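Local coordinates for LEOA (Escherichia coli, PDB 4AUR), which is a bacterial dynamin-like GTPase from enterotoxigenic strains, probably acting on membranes as other dynamins do, at residues V159-R164 with L206-L212. Sequence-based numbering, arbitrary orientation.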
loop_
_atom_site.group_PDB
_atom_site.type_symbol
_atom_site.label_atom_id
_atom_site.label_comp_id
_atom_site.label_asym_id
_atom_site.label_seq_id
_atom_site.Cartn_x
_atom_site.Cartn_y
_atom_site.Cartn_z
ATOM N N VAL A 159 -8.697 -45.896 -13.182
ATOM C CA VAL A 159 -7.656 -44.882 -13.206
ATOM C C VAL A 159 -8.233 -43.510 -13.575
ATOM O O VAL A 159 -7.857 -42.520 -13.008
ATOM C CB VAL A 159 -6.559 -45.265 -14.209
ATOM C CG1 VAL A 159 -5.615 -44.100 -14.456
ATOM C CG2 VAL A 159 -5.793 -46.487 -13.713
ATOM N N LYS A 160 -9.155 -43.464 -14.521
ATOM C CA LYS A 160 -9.797 -42.215 -14.907
ATOM C C LYS A 160 -10.665 -41.680 -13.786
ATOM O O LYS A 160 -10.742 -40.486 -13.545
ATOM C CB LYS A 160 -10.656 -42.444 -16.148
ATOM C CG LYS A 160 -11.185 -41.172 -16.762
ATOM C CD LYS A 160 -11.924 -41.426 -18.061
ATOM C CE LYS A 160 -12.137 -40.122 -18.825
ATOM N NZ LYS A 160 -12.042 -40.330 -20.300
ATOM N N TRP A 161 -11.346 -42.587 -13.112
ATOM C CA TRP A 161 -12.227 -42.233 -12.005
ATOM C C TRP A 161 -11.446 -41.548 -10.908
ATOM O O TRP A 161 -11.865 -40.556 -10.384
ATOM C CB TRP A 161 -12.842 -43.516 -11.478
ATOM C CG TRP A 161 -13.778 -43.356 -10.364
ATOM C CD1 TRP A 161 -14.866 -42.559 -10.324
ATOM C CD2 TRP A 161 -13.729 -44.049 -9.112
ATOM N NE1 TRP A 161 -15.495 -42.704 -9.126
ATOM C CE2 TRP A 161 -14.814 -43.612 -8.361
ATOM C CE3 TRP A 161 -12.855 -44.998 -8.554
ATOM C CZ2 TRP A 161 -15.069 -44.086 -7.067
ATOM C CZ3 TRP A 161 -13.108 -45.468 -7.276
ATOM C CH2 TRP A 161 -14.206 -45.008 -6.545
ATOM N N VAL A 162 -10.276 -42.079 -10.594
ATOM C CA VAL A 162 -9.445 -41.552 -9.533
ATOM C C VAL A 162 -8.776 -40.267 -9.934
ATOM O O VAL A 162 -8.771 -39.295 -9.176
ATOM C CB VAL A 162 -8.364 -42.558 -9.149
ATOM C CG1 VAL A 162 -7.415 -41.969 -8.122
ATOM C CG2 VAL A 162 -9.012 -43.791 -8.576
ATOM N N LEU A 163 -8.188 -40.260 -11.119
ATOM C CA LEU A 163 -7.320 -39.150 -11.524
ATOM C C LEU A 163 -8.109 -38.041 -12.176
ATOM O O LEU A 163 -7.829 -36.881 -11.961
ATOM C CB LEU A 163 -6.238 -39.621 -12.481
ATOM C CG LEU A 163 -5.362 -40.784 -12.046
ATOM C CD1 LEU A 163 -4.356 -41.084 -13.140
ATOM C CD2 LEU A 163 -4.615 -40.507 -10.759
ATOM N N ARG A 164 -9.095 -38.387 -12.978
ATOM C CA ARG A 164 -9.858 -37.364 -13.640
ATOM C C ARG A 164 -11.092 -37.002 -12.829
ATOM O O ARG A 164 -11.180 -35.880 -12.322
ATOM C CB ARG A 164 -10.238 -37.794 -15.048
ATOM C CG ARG A 164 -10.899 -36.682 -15.842
ATOM C CD ARG A 164 -9.882 -36.012 -16.738
ATOM N NE ARG A 164 -8.967 -35.204 -15.950
ATOM C CZ ARG A 164 -7.740 -34.852 -16.325
ATOM N NH1 ARG A 164 -7.229 -35.249 -17.491
ATOM N NH2 ARG A 164 -7.011 -34.096 -15.515
ATOM N N LEU A 206 -1.093 -44.636 -17.953
ATOM C CA LEU A 206 -1.988 -43.860 -17.120
ATOM C C LEU A 206 -2.362 -42.665 -17.915
ATOM O O LEU A 206 -3.525 -42.303 -17.967
ATOM C CB LEU A 206 -1.330 -43.448 -15.812
ATOM C CG LEU A 206 -1.014 -44.592 -14.849
ATOM C CD1 LEU A 206 -0.151 -44.085 -13.711
ATOM C CD2 LEU A 206 -2.294 -45.228 -14.312
ATOM N N GLN A 207 -1.383 -42.064 -18.580
ATOM C CA GLN A 207 -1.649 -40.841 -19.302
ATOM C C GLN A 207 -2.730 -41.067 -20.327
ATOM O O GLN A 207 -3.538 -40.176 -20.608
ATOM C CB GLN A 207 -0.382 -40.279 -19.936
ATOM C CG GLN A 207 -0.256 -40.431 -21.436
ATOM C CD GLN A 207 -1.064 -39.406 -22.194
ATOM O OE1 GLN A 207 -1.723 -39.716 -23.176
ATOM N NE2 GLN A 207 -1.026 -38.175 -21.733
ATOM N N ARG A 208 -2.773 -42.274 -20.865
ATOM C CA ARG A 208 -3.662 -42.577 -21.969
ATOM C C ARG A 208 -5.005 -43.063 -21.477
ATOM O O ARG A 208 -6.003 -42.936 -22.183
ATOM C CB ARG A 208 -2.994 -43.612 -22.889
ATOM C CG ARG A 208 -3.566 -43.731 -24.294
ATOM C CD ARG A 208 -3.704 -42.423 -25.091
ATOM N NE ARG A 208 -2.471 -41.656 -25.310
ATOM C CZ ARG A 208 -2.261 -40.820 -26.340
ATOM N NH1 ARG A 208 -3.190 -40.652 -27.267
ATOM N NH2 ARG A 208 -1.109 -40.148 -26.457
ATOM N N ALA A 209 -5.034 -43.618 -20.270
ATOM C CA ALA A 209 -6.280 -44.094 -19.654
ATOM C C ALA A 209 -7.141 -42.951 -19.146
ATOM O O ALA A 209 -8.366 -43.101 -19.059
ATOM C CB ALA A 209 -5.977 -45.022 -18.509
ATOM N N ALA A 210 -6.500 -41.829 -18.813
ATOM C CA ALA A 210 -7.149 -40.746 -18.112
ATOM C C ALA A 210 -6.952 -39.396 -18.773
ATOM O O ALA A 210 -7.148 -38.385 -18.134
ATOM C CB ALA A 210 -6.628 -40.691 -16.701
ATOM N N ASP A 211 -6.575 -39.375 -20.049
ATOM C CA ASP A 211 -6.389 -38.133 -20.821
ATOM C C ASP A 211 -5.398 -37.179 -20.196
ATOM O O ASP A 211 -5.585 -35.987 -20.316
ATOM C CB ASP A 211 -7.708 -37.345 -20.991
ATOM C CG ASP A 211 -8.916 -38.218 -21.387
ATOM O OD1 ASP A 211 -8.765 -39.440 -21.623
ATOM O OD2 ASP A 211 -10.036 -37.651 -21.458
ATOM N N LEU A 212 -4.356 -37.659 -19.524
ATOM C CA LEU A 212 -3.495 -36.734 -18.762
ATOM C C LEU A 212 -2.696 -35.840 -19.681
ATOM O O LEU A 212 -2.320 -36.245 -20.775
ATOM C CB LEU A 212 -2.516 -37.463 -17.868
ATOM C CG LEU A 212 -3.000 -38.434 -16.797
ATOM C CD1 LEU A 212 -1.797 -38.933 -16.016
ATOM C CD2 LEU A 212 -4.009 -37.813 -15.854
#
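The guanidinium of Arg-164 presents an edge to the turn that follows helix 188-209: the carbonyl O of Asp-211 lies near its plane, 3.4 Å from Arg-164 NH1, while the carbonyl O of Ala-210 stands obliquely to the group, 3.2 Å from the same nitrogen. Bends at chi2 (98°) and chi3 (-72°) fold the arginine chain across to this turn, and NH2 is held from elsewhere by a salt bridge to Glu-216 of helix 214-219. A second charged contact joins the same turn: Lys-160 NZ forms a long salt bridge with Asp-211 OD2 at 3.5 Å; OD1 is almost as near, so neither oxygen is clearly preferred. As expected for a P-loop GTPase, helix 156-165 links parallel strands 140-146 and 172-177, and helix 188-209 lies in the connection from 172-177 to 221-224; Phe-174 of the shared strand touches both Leu-163 and Leu-206. The methyl of Ala-210 lies against Lys-160 CA (3.9 Å), in the pair whose CA atoms are nearest across the two segments. A chi1 of 169° turns CG1 of Val-159 toward Leu-206, whose side chain crosses the valine at about a right angle, CG1 to CD2 3.5 Å. At the other end, Leu-163 CD1 lies 4.2 Å from Ala-210 CB and 4.3 Å from Leu-212 CD2.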